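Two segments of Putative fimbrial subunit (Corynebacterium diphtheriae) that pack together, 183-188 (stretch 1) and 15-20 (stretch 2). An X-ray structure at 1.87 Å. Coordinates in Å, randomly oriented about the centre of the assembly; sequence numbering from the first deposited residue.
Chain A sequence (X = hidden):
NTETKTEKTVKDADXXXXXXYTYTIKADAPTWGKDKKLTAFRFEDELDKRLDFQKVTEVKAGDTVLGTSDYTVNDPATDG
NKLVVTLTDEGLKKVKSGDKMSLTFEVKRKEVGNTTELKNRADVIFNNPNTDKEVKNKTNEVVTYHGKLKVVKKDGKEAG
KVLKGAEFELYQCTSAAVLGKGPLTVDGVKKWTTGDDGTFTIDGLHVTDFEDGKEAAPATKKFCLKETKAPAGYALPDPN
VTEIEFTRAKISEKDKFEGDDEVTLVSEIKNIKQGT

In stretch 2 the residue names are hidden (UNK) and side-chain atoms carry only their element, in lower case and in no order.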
# COMPACT_ATOMS: atom_id res chain seq x y z
N PRO A 183 -12.37 -12.77 -8.39
CA PRO A 183 -11.16 -13.14 -7.63
C PRO A 183 -10.05 -12.10 -7.82
O PRO A 183 -9.77 -11.66 -8.94
CB PRO A 183 -10.80 -14.52 -8.18
CG PRO A 183 -11.39 -14.54 -9.57
CD PRO A 183 -12.66 -13.76 -9.45
N LEU A 184 -9.50 -11.64 -6.70
CA LEU A 184 -8.46 -10.62 -6.68
C LEU A 184 -7.10 -11.15 -7.11
O LEU A 184 -6.72 -12.26 -6.76
CB LEU A 184 -8.33 -10.05 -5.26
CG LEU A 184 -9.54 -9.30 -4.68
CD1 LEU A 184 -9.26 -8.84 -3.26
CD2 LEU A 184 -9.91 -8.10 -5.54
N THR A 185 -6.37 -10.33 -7.85
CA THR A 185 -4.99 -10.62 -8.22
C THR A 185 -4.11 -9.87 -7.23
O THR A 185 -4.22 -8.64 -7.07
CB THR A 185 -4.69 -10.25 -9.68
OG1 THR A 185 -5.51 -11.05 -10.52
CG2 THR A 185 -3.21 -10.45 -10.03
N VAL A 186 -3.24 -10.61 -6.56
CA VAL A 186 -2.29 -10.07 -5.60
C VAL A 186 -0.92 -10.55 -6.04
O VAL A 186 -0.64 -11.76 -6.01
CB VAL A 186 -2.61 -10.42 -4.11
CG1 VAL A 186 -1.62 -9.72 -3.17
CG2 VAL A 186 -4.05 -10.05 -3.75
N ASP A 187 -0.07 -9.58 -6.45
CA ASP A 187 1.30 -9.79 -6.92
C ASP A 187 1.33 -10.88 -8.03
O ASP A 187 2.00 -11.90 -7.88
CB ASP A 187 2.26 -10.12 -5.75
CG ASP A 187 3.75 -10.04 -6.10
OD1 ASP A 187 4.08 -9.81 -7.30
OD2 ASP A 187 4.59 -10.13 -5.18
N GLY A 188 0.55 -10.66 -9.09
CA GLY A 188 0.43 -11.54 -10.25
C GLY A 188 -0.27 -12.88 -10.07
O GLY A 188 -0.34 -13.67 -11.02
N UNK A 15 -5.64 -1.05 -2.15
CA UNK A 15 -4.48 -1.40 -2.98
C UNK A 15 -3.62 -2.36 -2.18
O UNK A 15 -3.12 -2.01 -1.11
n UNK A 15 -6.75 0.24 -5.11
o UNK A 15 -4.95 -0.51 -6.13
c UNK A 15 -4.58 0.88 -4.21
c UNK A 15 -3.71 -0.13 -3.41
c UNK A 15 -5.44 0.18 -5.26
N UNK A 16 -3.46 -3.58 -2.69
CA UNK A 16 -2.70 -4.60 -1.98
C UNK A 16 -1.21 -4.56 -2.40
O UNK A 16 -0.76 -3.61 -3.04
o UNK A 16 -5.05 -5.55 -0.53
n UNK A 16 -5.75 -6.38 -2.44
c UNK A 16 -4.79 -5.96 -1.67
c UNK A 16 -3.37 -5.96 -2.23
N UNK A 17 -0.42 -5.55 -1.98
CA UNK A 17 0.99 -5.56 -2.37
C UNK A 17 1.07 -5.63 -3.91
O UNK A 17 0.31 -6.38 -4.53
c UNK A 17 2.40 -5.28 0.31
c UNK A 17 3.04 -7.14 -2.39
c UNK A 17 1.72 -6.74 -1.68
c UNK A 17 1.89 -6.53 -0.16
N UNK A 18 1.96 -4.81 -4.50
CA UNK A 18 2.25 -4.70 -5.94
C UNK A 18 1.11 -3.98 -6.73
O UNK A 18 1.17 -3.89 -7.95
n UNK A 18 6.43 -5.99 -6.32
c UNK A 18 4.05 -6.52 -6.09
o UNK A 18 4.97 -4.69 -7.37
c UNK A 18 5.18 -5.65 -6.63
c UNK A 18 2.64 -6.06 -6.55
N UNK A 19 0.12 -3.44 -6.01
CA UNK A 19 -0.91 -2.59 -6.60
C UNK A 19 -0.40 -1.16 -6.52
O UNK A 19 0.06 -0.73 -5.46
c UNK A 19 -2.96 -4.05 -6.13
c UNK A 19 -2.26 -2.73 -5.90
o UNK A 19 -2.76 -4.65 -7.22
o UNK A 19 -3.75 -4.47 -5.26
N UNK A 20 -0.49 -0.43 -7.62
CA UNK A 20 -0.02 0.96 -7.63
C UNK A 20 -0.86 1.84 -6.72
O UNK A 20 -2.10 1.72 -6.70
c UNK A 20 -0.06 1.52 -9.04
O HOH W 1 -5.11 -6.78 -5.35
O HOH W 2 -0.98 -6.75 -6.87
O HOH W 3 6.70 -8.20 -4.72
O HOH W 4 -4.18 -6.40 -8.66

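Position 15 carries three side-chain carbons, the third bonded to one oxygen and one nitrogen, a primary amide at the end of a two-methylene arm. It touches nothing on stretch 1, and its side chain stays out of reach. The residue is Gln15.

Position 16 has two side-chain carbons, the second bearing one oxygen and one nitrogen. Its CB points toward stretch 1 and lies 4.3 Å from CG1 of Val186. A short amide of this kind is asparagine. The ND2 of Asn16 lies 4.4 Å from CD1 of Leu184 and donates to water 1 at 3.0 Å, while OD1 is satisfied elsewhere in the structure, so this buried polar group leaves neither end unpaired.

Position 17 has four carbons, forked at the first, with one arm two carbons long and no polar atom. Its backbone O is 4.1 Å from CG1 of Val186, and one of its carbons is 4.4 Å from OD2 of Asp187. This is Ile17; its CG2 makes the approach to Asp187, whereas the end of the side chain leads away, and an apolar side chain suits so buried a site.

Position 18 again shows three carbons, the third with one oxygen and one nitrogen. Its CB points toward stretch 1, and the second carbon comes within 3.5 Å of OD1 of Asp187. The residue is Gln18. Its length lets CG rest against the carboxylate while NE2 reaches water 3 at 2.7 Å, which donates to OD2 of Asp187 at 2.9 Å.

Position 19 has two carbons, the second carrying two oxygens, one of them 4.3 Å from O of Thr185. This carboxylate is Asp19. Its OD2 accepts from N of Asn16 at 2.7 Å, and its backbone N donates to O of Asn16 at 3.1 Å, together bracing the type II turn from Asn16 to Asp19. Gln18, third in that turn, has the positive phi expected there.

Position 20 has a single side-chain carbon, out of reach of stretch 1: Ala20.

No direct hydrogen bond joins the stretches; water completes the contact. Water 2 accepts from N of Asp187 at 3.0 Å and donates to O of Ile17 at 2.7 Å and OD1 of Asp19 at 2.8 Å. Waters 1 and 4 lie between O of Thr185, 2.7 Å from each, and the carboxylate of Asp19. Around these bridges, Val186 packs against the turn, and the joint area buried is a modest 265 Å².

Stretch 2, residues 15-20: QNIQDA
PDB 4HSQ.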